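Local atomic coordinates of histone-lysine N-methyltransferase, H3 lysine-9 specific SUVH6 (PDB entry 6A5K), a protein that transfers methyl groups from S-adenosylmethionine to the H3K9 site of histone H3 and probably reads methylated non-CG DNA through its SRA domain. Residues L197-W202 and K214-R219; G250-P255 and Y272-I277; N260-E265 and I357-S362. The protein carries 1 engineered substitution. One frame throughout, in Å; residues are numbered along the deposited sequence.

Overall arrangement
Three contacts mark out two separate regions of this chain. Contact 1 comes first in the sequence and belongs to the seven-stranded mixed sheet of the SRA domain; its centre lies about 38 Å from that of contact 3 and about 50 Å from that of contact 2. The other two interlock along the chain, their segments alternating as 250-255, 260-265, 272-277 and 357-362, with centres about 23 Å apart and nearest atoms about 7 Å apart. Both lie near strand 257-259, whose six-stranded sheet also holds strand 355-359. The pre-SET chain is thus stitched into the methyltransferase part, which binds S-adenosylmethionine, while the probable DNA-reading module stands apart.

Contact 1: L197-W202 and K214-R219; sequences LVEKYW and KFQLRR
Glu199 spreads its carboxylate between two side chains of the opposite strand, OE1 accepting from Gln216 NE2 at 2.7 Å and OE2 from Arg218 NE, also at 2.7 Å. The second bond is a salt bridge. In it the oxygen sits at the edge of the guanidinium, in its plane, although the carboxylate plane is turned 46° from that group. With each oxygen held by a separate N-H, rotation of the carboxylate is restrained.

The backbone explains why Glu199 can do this. Strands 197-202 and 214-219 are antiparallel, but the register slips by one between Val198 and Lys200, a beta bulge. Glu199 is the additional residue, and its CB is directed toward the partner strand. Its amide still reaches Gln216 O at 2.9 Å, whereas the buried Lys200 N finds no partner, a local cost of the bulge.

Beyond the bulge, Trp202 CG stands between the backbone N and the carbonyl carbon (chi1 62°), and the indole lies across the neighbouring strand. Lys214 CB rests over one face as a CH-pi contact, 3.8 Å from the centroid of the five-membered ring, while Gln216 CB meets the edge at CZ3, 4.0 Å away. The indole NE1 is bonded to Gln204 OE1. On the other face of the sheet, Tyr201 CB presses on Phe215 CD2 at 3.4 Å; the two rings run side by side, inclined by 26°, but barely overlap. Val198 CG2 and Leu217 CD2 pack alongside one another on this same face.

Helix 156-167 covers that apolar face, with Ile165 touching Val198 and Tyr201 and Leu161 touching Phe215. Strand 126-130 pairs with the far edge of strand 211-219, and nearby Asp125 forms a second salt bridge with Arg218.

Contact 2: G250-P255 and Y272-I277; sequences GKEQSP and YTVKLI
Tyr272 is gripped at both its ends by consecutive residues of the other loop: Glu252 takes its hydroxyl and Lys251 its backbone carbonyl. The phenol donates to Glu252 OE2 at 2.6 Å, using the anti lone pair of that oxygen. OE2 lies at the edge of the ring, near its plane, and the carboxylate is turned 76° from the ring. A bend in the glutamate chain, with CD swung round by a chi2 of -75°, brings the acid back to this edge. The same hydroxyl also accepts from Val449 N.

Both loops belong to the pre-SET part of the enzyme, whose nine cysteines hold a three-zinc cluster. Here, however, the link is made without metal, between the loop before strand 257-259 and the end of strand 271-272 with the loop that follows it. Just beyond Tyr272, the backbone of Thr273 bonds to Gly447 in the SET region.

The extended chain of Lys251 carries NZ to Tyr272 O, 2.8 Å away and in the carbonyl plane. Between the two polar bonds, Val274 CG1 packs against Lys251 CB at 3.8 Å and against Glu252 CD at 3.9 Å.

Contact 3: N260-E265 and I357-S362; sequences NEIDDE and IFKTKS
The carboxamide of Asn260 carries the aliphatic root of Lys359 on one face, with Lys359 CB standing over Asn260 CG at 3.4 Å and the next methylene, CG, above the same face. OD1 accepts from Ile262 N in the plane of its carbonyl, at 2.8 Å, and from Asp263 N tilted out of that plane, at 2.9 Å: an Asx turn extended to an Asx motif. ND2 donates to Glu265 O and toward Asp263 OD1, the latter at a separation too short to be read closely. Asp263 OD1 also receives Glu265 N, from the opposite face of the carboxylate plane. An alanine in place of Asn260 would probably leave the amides of Ile262 and Asp263 without their acceptor and open a gap beside Lys359, freeing the turn to shift.

That turn matters because it presents two acids to one cation. Lys359 CG is anti to the backbone N (chi1 -165°), and the chain then bends repeatedly to bring NZ 2.8 Å from Asp263 OD2, on its syn lone pair. NZ also bridges to Glu265 OE1 at 3.1 Å, from above that carboxylate's plane. The paired acids would be expected to stabilise the charged lysine. Ile262 CG1 abuts Lys359 O at 3.3 Å, and a water links this same oxygen to Glu261 N.

The turn follows strand 257-259, which runs parallel to strand 355-359 in the six-stranded sheet; the backbone of Lys359 bonds to Val259. On the other flank lies strand 365-369, whose Trp365 touches Asn260, Glu265 and Lys359.

Contact 1: L197-W202 and K214-R219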
loop_
_atom_site.group_PDB
_atom_site.type_symbol
_atom_site.label_atom_id
_atom_site.label_comp_id
_atom_site.label_asym_id
_atom_site.label_seq_id
_atom_site.Cartn_x
_atom_site.Cartn_y
_atom_site.Cartn_z
ATOM N N LEU A 197 -4.054 -13.263 -25.010
ATOM C CA LEU A 197 -3.609 -13.864 -26.256
ATOM C C LEU A 197 -3.634 -12.799 -27.342
ATOM O O LEU A 197 -4.505 -11.929 -27.339
ATOM C CB LEU A 197 -4.494 -15.049 -26.652
ATOM C CG LEU A 197 -4.445 -16.287 -25.747
ATOM C CD1 LEU A 197 -5.441 -17.344 -26.206
ATOM C CD2 LEU A 197 -3.040 -16.872 -25.694
ATOM N N VAL A 198 -2.680 -12.859 -28.265
ATOM C CA VAL A 198 -2.671 -11.935 -29.394
ATOM C C VAL A 198 -3.452 -12.552 -30.564
ATOM O O VAL A 198 -3.149 -13.655 -31.014
ATOM C CB VAL A 198 -1.232 -11.588 -29.834
ATOM C CG1 VAL A 198 -1.223 -10.303 -30.645
ATOM C CG2 VAL A 198 -0.317 -11.446 -28.601
ATOM N N GLU A 199 -4.459 -11.833 -31.046
ATOM C CA GLU A 199 -5.395 -12.373 -32.032
ATOM C C GLU A 199 -5.065 -11.959 -33.460
ATOM O O GLU A 199 -5.197 -12.752 -34.393
ATOM C CB GLU A 199 -6.826 -11.941 -31.696
ATOM C CG GLU A 199 -7.347 -12.489 -30.381
ATOM C CD GLU A 199 -8.809 -12.162 -30.153
ATOM O OE1 GLU A 199 -9.250 -11.070 -30.570
ATOM O OE2 GLU A 199 -9.521 -13.000 -29.558
ATOM N N LYS A 200 -4.650 -10.711 -33.634
ATOM C CA LYS A 200 -4.341 -10.203 -34.965
ATOM C C LYS A 200 -3.532 -8.926 -34.875
ATOM O O LYS A 200 -3.471 -8.288 -33.821
ATOM C CB LYS A 200 -5.625 -9.943 -35.762
ATOM C CG LYS A 200 -6.481 -8.817 -35.202
ATOM C CD LYS A 200 -7.726 -8.588 -36.063
ATOM C CE LYS A 200 -8.711 -7.645 -35.382
ATOM N NZ LYS A 200 -9.960 -7.470 -36.187
ATOM N N TYR A 201 -2.904 -8.556 -35.983
ATOM C CA TYR A 201 -2.241 -7.270 -36.053
ATOM C C TYR A 201 -2.489 -6.620 -37.405
ATOM O O TYR A 201 -2.899 -7.268 -38.372
ATOM C CB TYR A 201 -0.739 -7.407 -35.781
ATOM C CG TYR A 201 0.092 -7.874 -36.953
ATOM C CD1 TYR A 201 0.822 -6.969 -37.707
ATOM C CD2 TYR A 201 0.164 -9.217 -37.292
ATOM C CE1 TYR A 201 1.588 -7.385 -38.779
ATOM C CE2 TYR A 201 0.930 -9.645 -38.359
ATOM C CZ TYR A 201 1.640 -8.723 -39.098
ATOM O OH TYR A 201 2.404 -9.136 -40.160
ATOM N N TRP A 202 -2.264 -5.320 -37.466
ATOM C CA TRP A 202 -2.407 -4.610 -38.715
ATOM C C TRP A 202 -1.474 -3.428 -38.717
ATOM O O TRP A 202 -0.787 -3.153 -37.742
ATOM C CB TRP A 202 -3.853 -4.164 -38.939
ATOM C CG TRP A 202 -4.376 -3.211 -37.914
ATOM C CD1 TRP A 202 -4.402 -1.850 -38.000
ATOM C CD2 TRP A 202 -4.966 -3.544 -36.648
ATOM N NE1 TRP A 202 -4.971 -1.314 -36.871
ATOM C CE2 TRP A 202 -5.325 -2.330 -36.025
ATOM C CE3 TRP A 202 -5.230 -4.748 -35.990
ATOM C CZ2 TRP A 202 -5.928 -2.286 -34.767
ATOM C CZ3 TRP A 202 -5.831 -4.702 -34.736
ATOM C CH2 TRP A 202 -6.174 -3.478 -34.140
ATOM N N LYS A 214 -0.297 -2.160 -35.065
ATOM C CA LYS A 214 -1.256 -2.270 -33.978
ATOM C C LYS A 214 -1.662 -3.731 -33.805
ATOM O O LYS A 214 -1.744 -4.476 -34.778
ATOM C CB LYS A 214 -2.480 -1.394 -34.241
ATOM C CG LYS A 214 -2.156 0.091 -34.332
ATOM C CD LYS A 214 -3.170 0.929 -33.579
ATOM C CE LYS A 214 -2.762 2.392 -33.556
ATOM N NZ LYS A 214 -3.644 3.201 -32.665
ATOM N N PHE A 215 -1.914 -4.126 -32.561
ATOM C CA PHE A 215 -2.180 -5.516 -32.207
ATOM C C PHE A 215 -3.463 -5.589 -31.392
ATOM O O PHE A 215 -3.698 -4.742 -30.534
ATOM C CB PHE A 215 -1.011 -6.110 -31.396
ATOM C CG PHE A 215 0.321 -6.044 -32.097
ATOM C CD1 PHE A 215 1.075 -4.876 -32.080
ATOM C CD2 PHE A 215 0.830 -7.157 -32.753
ATOM C CE1 PHE A 215 2.304 -4.815 -32.717
ATOM C CE2 PHE A 215 2.059 -7.108 -33.393
ATOM C CZ PHE A 215 2.796 -5.933 -33.378
ATOM N N GLN A 216 -4.295 -6.591 -31.647
ATOM C CA GLN A 216 -5.452 -6.811 -30.788
ATOM C C GLN A 216 -5.206 -8.007 -29.883
ATOM O O GLN A 216 -4.881 -9.088 -30.356
ATOM C CB GLN A 216 -6.728 -7.023 -31.609
ATOM C CG GLN A 216 -7.923 -7.437 -30.767
ATOM C CD GLN A 216 -9.198 -7.514 -31.571
ATOM O OE1 GLN A 216 -9.683 -6.504 -32.073
ATOM N NE2 GLN A 216 -9.749 -8.712 -31.697
ATOM N N LEU A 217 -5.354 -7.801 -28.580
ATOM C CA LEU A 217 -5.206 -8.870 -27.600
ATOM C C LEU A 217 -6.525 -9.107 -26.878
ATOM O O LEU A 217 -7.313 -8.181 -26.694
ATOM C CB LEU A 217 -4.110 -8.541 -26.583
ATOM C CG LEU A 217 -2.669 -8.374 -27.078
ATOM C CD1 LEU A 217 -2.442 -6.985 -27.669
ATOM C CD2 LEU A 217 -1.666 -8.657 -25.963
ATOM N N ARG A 218 -6.760 -10.351 -26.473
ATOM C CA ARG A 218 -7.960 -10.692 -25.720
ATOM C C ARG A 218 -7.583 -11.461 -24.457
ATOM O O ARG A 218 -6.782 -12.397 -24.494
ATOM C CB ARG A 218 -8.939 -11.508 -26.575
ATOM C CG ARG A 218 -10.254 -11.812 -25.868
ATOM C CD ARG A 218 -11.179 -12.670 -26.732
ATOM N NE ARG A 218 -11.494 -12.029 -28.007
ATOM C CZ ARG A 218 -12.541 -11.235 -28.209
ATOM N NH1 ARG A 218 -13.381 -10.977 -27.216
ATOM N NH2 ARG A 218 -12.748 -10.696 -29.403
ATOM N N ARG A 219 -8.175 -11.052 -23.343
ATOM C CA ARG A 219 -7.854 -11.628 -22.048
ATOM C C ARG A 219 -8.269 -13.093 -21.962
ATOM O O ARG A 219 -9.370 -13.464 -22.366
ATOM C CB ARG A 219 -8.529 -10.822 -20.940
ATOM C CG ARG A 219 -7.896 -10.984 -19.571
ATOM C CD ARG A 219 -8.417 -9.913 -18.636
ATOM N NE ARG A 219 -7.713 -9.891 -17.360
ATOM C CZ ARG A 219 -8.237 -10.298 -16.207
ATOM N NH1 ARG A 219 -9.478 -10.762 -16.161
ATOM N NH2 ARG A 219 -7.522 -10.229 -15.093
#

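Contact 2: G250-P255 and Y272-I277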
loop_
_atom_site.group_PDB
_atom_site.type_symbol
_atom_site.label_atom_id
_atom_site.label_comp_id
_atom_site.label_asym_id
_atom_site.label_seq_id
_atom_site.Cartn_x
_atom_site.Cartn_y
_atom_site.Cartn_z
ATOM N N GLY A 250 -21.934 11.521 9.349
ATOM C CA GLY A 250 -21.605 12.932 9.265
ATOM C C GLY A 250 -20.429 13.362 10.119
ATOM O O GLY A 250 -19.948 14.488 9.992
ATOM N N LYS A 251 -19.958 12.471 10.987
ATOM C CA LYS A 251 -18.866 12.811 11.894
ATOM C C LYS A 251 -17.524 12.844 11.171
ATOM O O LYS A 251 -16.723 13.756 11.382
ATOM C CB LYS A 251 -18.825 11.831 13.067
ATOM C CG LYS A 251 -20.023 11.963 13.997
ATOM C CD LYS A 251 -20.122 10.794 14.957
ATOM C CE LYS A 251 -21.214 11.023 15.988
ATOM N NZ LYS A 251 -21.553 9.773 16.728
ATOM N N GLU A 252 -17.274 11.853 10.322
ATOM C CA GLU A 252 -16.102 11.902 9.460
ATOM C C GLU A 252 -16.325 12.957 8.389
ATOM O O GLU A 252 -17.454 13.174 7.956
ATOM C CB GLU A 252 -15.819 10.538 8.820
ATOM C CG GLU A 252 -15.442 9.438 9.802
ATOM C CD GLU A 252 -14.020 9.560 10.326
ATOM O OE1 GLU A 252 -13.332 10.553 9.997
ATOM O OE2 GLU A 252 -13.592 8.654 11.072
ATOM N N GLN A 253 -15.249 13.612 7.963
ATOM C CA GLN A 253 -15.357 14.660 6.954
ATOM C C GLN A 253 -15.792 14.077 5.612
ATOM O O GLN A 253 -16.390 14.766 4.791
ATOM C CB GLN A 253 -14.033 15.416 6.817
ATOM C CG GLN A 253 -13.423 15.839 8.152
ATOM C CD GLN A 253 -13.892 17.214 8.601
ATOM O OE1 GLN A 253 -15.093 17.480 8.667
ATOM N NE2 GLN A 253 -12.947 18.089 8.927
ATOM N N SER A 254 -15.496 12.799 5.406
ATOM C CA SER A 254 -15.987 12.063 4.248
ATOM C C SER A 254 -16.764 10.834 4.708
ATOM O O SER A 254 -16.367 10.169 5.664
ATOM C CB SER A 254 -14.831 11.649 3.337
ATOM O OG SER A 254 -14.132 12.782 2.854
ATOM N N PRO A 255 -17.874 10.523 4.020
ATOM C CA PRO A 255 -18.713 9.396 4.439
ATOM C C PRO A 255 -18.025 8.046 4.243
ATOM O O PRO A 255 -17.277 7.855 3.284
ATOM C CB PRO A 255 -19.941 9.521 3.534
ATOM C CG PRO A 255 -19.424 10.188 2.307
ATOM C CD PRO A 255 -18.380 11.160 2.791
ATOM N N TYR A 272 -20.320 5.679 16.621
ATOM C CA TYR A 272 -19.150 6.124 15.878
ATOM C C TYR A 272 -18.512 7.317 16.567
ATOM O O TYR A 272 -19.195 8.266 16.935
ATOM C CB TYR A 272 -19.500 6.484 14.425
ATOM C CG TYR A 272 -18.272 6.474 13.539
ATOM C CD1 TYR A 272 -17.400 7.556 13.512
ATOM C CD2 TYR A 272 -17.967 5.369 12.762
ATOM C CE1 TYR A 272 -16.257 7.541 12.723
ATOM C CE2 TYR A 272 -16.829 5.339 11.972
ATOM C CZ TYR A 272 -15.980 6.426 11.952
ATOM O OH TYR A 272 -14.852 6.385 11.165
ATOM N N THR A 273 -17.194 7.269 16.729
ATOM C CA THR A 273 -16.467 8.358 17.370
ATOM C C THR A 273 -15.186 8.691 16.612
ATOM O O THR A 273 -14.401 7.796 16.293
ATOM C CB THR A 273 -16.101 8.005 18.824
ATOM O OG1 THR A 273 -17.217 7.369 19.463
ATOM C CG2 THR A 273 -15.724 9.261 19.587
ATOM N N VAL A 274 -14.967 9.970 16.327
ATOM C CA VAL A 274 -13.728 10.392 15.675
ATOM C C VAL A 274 -12.709 10.889 16.705
ATOM O O VAL A 274 -11.581 11.236 16.362
ATOM C CB VAL A 274 -13.966 11.507 14.629
ATOM C CG1 VAL A 274 -15.104 11.134 13.698
ATOM C CG2 VAL A 274 -14.263 12.826 15.320
ATOM N N LYS A 275 -13.108 10.915 17.971
ATOM C CA LYS A 275 -12.222 11.410 19.020
ATOM C C LYS A 275 -11.941 10.368 20.097
ATOM O O LYS A 275 -12.835 9.645 20.533
ATOM C CB LYS A 275 -12.812 12.673 19.661
ATOM C CG LYS A 275 -12.995 13.821 18.684
ATOM C CD LYS A 275 -12.164 15.030 19.082
ATOM C CE LYS A 275 -13.045 16.171 19.569
ATOM N NZ LYS A 275 -12.410 17.503 19.341
ATOM N N LEU A 276 -10.686 10.307 20.527
ATOM C CA LEU A 276 -10.312 9.427 21.624
ATOM C C LEU A 276 -11.023 9.830 22.909
ATOM O O LEU A 276 -11.224 11.017 23.178
ATOM C CB LEU A 276 -8.799 9.441 21.839
ATOM C CG LEU A 276 -7.958 8.674 20.822
ATOM C CD1 LEU A 276 -6.481 8.964 21.049
ATOM C CD2 LEU A 276 -8.246 7.182 20.933
ATOM N N ILE A 277 -11.418 8.837 23.692
ATOM C CA ILE A 277 -12.006 9.102 24.993
ATOM C C ILE A 277 -10.989 8.778 26.077
ATOM O O ILE A 277 -10.585 7.626 26.242
ATOM C CB ILE A 277 -13.292 8.297 25.202
ATOM C CG1 ILE A 277 -14.272 8.599 24.066
ATOM C CG2 ILE A 277 -13.905 8.596 26.576
ATOM C CD1 ILE A 277 -15.434 7.654 24.003
#

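Contact 3: N260-E265 and I357-S362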
loop_
_atom_site.group_PDB
_atom_site.type_symbol
_atom_site.label_atom_id
_atom_site.label_comp_id
_atom_site.label_asym_id
_atom_site.label_seq_id
_atom_site.Cartn_x
_atom_site.Cartn_y
_atom_site.Cartn_z
ATOM N N ASN A 260 -22.467 -4.970 1.353
ATOM C CA ASN A 260 -22.594 -6.391 1.649
ATOM C C ASN A 260 -23.166 -7.122 0.438
ATOM O O ASN A 260 -24.337 -6.973 0.107
ATOM C CB ASN A 260 -23.479 -6.612 2.880
ATOM C CG ASN A 260 -23.507 -8.064 3.340
ATOM O OD1 ASN A 260 -23.124 -8.975 2.605
ATOM N ND2 ASN A 260 -23.970 -8.282 4.567
ATOM N N GLU A 261 -22.325 -7.902 -0.224
ATOM C CA GLU A 261 -22.758 -8.672 -1.382
ATOM C C GLU A 261 -22.753 -10.158 -1.055
ATOM O O GLU A 261 -22.860 -11.003 -1.942
ATOM C CB GLU A 261 -21.857 -8.380 -2.583
ATOM C CG GLU A 261 -21.650 -6.896 -2.839
ATOM C CD GLU A 261 -20.763 -6.626 -4.036
ATOM O OE1 GLU A 261 -19.680 -6.028 -3.855
ATOM O OE2 GLU A 261 -21.152 -7.011 -5.161
ATOM N N ILE A 262 -22.638 -10.464 0.232
ATOM C CA ILE A 262 -22.514 -11.841 0.696
ATOM C C ILE A 262 -23.822 -12.355 1.290
ATOM O O ILE A 262 -24.281 -13.448 0.961
ATOM C CB ILE A 262 -21.402 -11.977 1.755
ATOM C CG1 ILE A 262 -20.059 -11.490 1.196
ATOM C CG2 ILE A 262 -21.305 -13.414 2.245
ATOM C CD1 ILE A 262 -19.673 -12.142 -0.120
ATOM N N ASP A 263 -24.411 -11.560 2.175
ATOM C CA ASP A 263 -25.647 -11.939 2.856
ATOM C C ASP A 263 -26.545 -10.720 3.079
ATOM O O ASP A 263 -26.390 -9.698 2.408
ATOM C CB ASP A 263 -25.326 -12.636 4.183
ATOM C CG ASP A 263 -24.323 -11.863 5.024
ATOM O OD1 ASP A 263 -24.510 -10.643 5.208
ATOM O OD2 ASP A 263 -23.330 -12.473 5.479
ATOM N N ASP A 264 -27.476 -10.829 4.020
ATOM C CA ASP A 264 -28.451 -9.764 4.250
ATOM C C ASP A 264 -28.123 -8.936 5.491
ATOM O O ASP A 264 -28.855 -8.010 5.841
ATOM C CB ASP A 264 -29.857 -10.356 4.368
ATOM C CG ASP A 264 -30.274 -11.120 3.125
ATOM O OD1 ASP A 264 -30.008 -10.626 2.007
ATOM O OD2 ASP A 264 -30.864 -12.213 3.265
ATOM N N GLU A 265 -27.012 -9.271 6.141
ATOM C CA GLU A 265 -26.556 -8.581 7.346
ATOM C C GLU A 265 -26.310 -7.086 7.127
ATOM O O GLU A 265 -25.791 -6.676 6.094
ATOM C CB GLU A 265 -25.271 -9.230 7.857
ATOM C CG GLU A 265 -25.354 -9.864 9.227
ATOM C CD GLU A 265 -24.072 -10.597 9.583
ATOM O OE1 GLU A 265 -23.865 -11.710 9.051
ATOM O OE2 GLU A 265 -23.267 -10.054 10.372
ATOM N N ILE A 357 -16.530 -0.036 4.678
ATOM C CA ILE A 357 -16.531 -1.374 5.251
ATOM C C ILE A 357 -17.370 -2.296 4.378
ATOM O O ILE A 357 -18.286 -1.855 3.669
ATOM C CB ILE A 357 -17.045 -1.413 6.711
ATOM C CG1 ILE A 357 -18.541 -1.082 6.797
ATOM C CG2 ILE A 357 -16.214 -0.484 7.596
ATOM C CD1 ILE A 357 -19.135 -1.353 8.174
ATOM N N PHE A 358 -17.035 -3.580 4.410
ATOM C CA PHE A 358 -17.696 -4.529 3.534
ATOM C C PHE A 358 -17.749 -5.905 4.175
ATOM O O PHE A 358 -16.951 -6.220 5.056
ATOM C CB PHE A 358 -16.980 -4.604 2.179
ATOM C CG PHE A 358 -15.650 -5.307 2.234
ATOM C CD1 PHE A 358 -14.524 -4.658 2.723
ATOM C CD2 PHE A 358 -15.528 -6.620 1.800
ATOM C CE1 PHE A 358 -13.295 -5.311 2.777
ATOM C CE2 PHE A 358 -14.313 -7.274 1.852
ATOM C CZ PHE A 358 -13.193 -6.618 2.350
ATOM N N LYS A 359 -18.682 -6.731 3.722
ATOM C CA LYS A 359 -18.817 -8.064 4.292
ATOM C C LYS A 359 -17.933 -9.094 3.588
ATOM O O LYS A 359 -17.947 -9.217 2.358
ATOM C CB LYS A 359 -20.276 -8.520 4.244
ATOM C CG LYS A 359 -20.570 -9.723 5.125
ATOM C CD LYS A 359 -20.296 -9.408 6.582
ATOM C CE LYS A 359 -21.285 -10.107 7.505
ATOM N NZ LYS A 359 -21.402 -11.568 7.234
ATOM N N THR A 360 -17.162 -9.829 4.382
ATOM C CA THR A 360 -16.346 -10.925 3.874
ATOM C C THR A 360 -17.117 -12.216 4.073
ATOM O O THR A 360 -18.132 -12.223 4.765
ATOM C CB THR A 360 -14.993 -11.036 4.600
ATOM O OG1 THR A 360 -15.219 -11.480 5.943
ATOM C CG2 THR A 360 -14.264 -9.704 4.615
ATOM N N LYS A 361 -16.633 -13.309 3.491
ATOM C CA LYS A 361 -17.315 -14.588 3.659
ATOM C C LYS A 361 -17.025 -15.258 5.009
ATOM O O LYS A 361 -17.899 -15.914 5.573
ATOM C CB LYS A 361 -16.941 -15.545 2.522
ATOM C CG LYS A 361 -17.279 -15.023 1.132
ATOM C CD LYS A 361 -17.048 -16.095 0.083
ATOM C CE LYS A 361 -16.340 -15.534 -1.131
ATOM N NZ LYS A 361 -15.119 -14.771 -0.743
ATOM N N SER A 362 -15.810 -15.102 5.531
ATOM C CA SER A 362 -15.444 -15.857 6.728
ATOM C C SER A 362 -14.943 -15.021 7.913
ATOM O O SER A 362 -14.716 -15.566 8.992
ATOM C CB SER A 362 -14.394 -16.917 6.371
ATOM O OG SER A 362 -13.151 -16.344 6.018
HETATM O O HOH W 1 -19.567 -7.844 0.622
#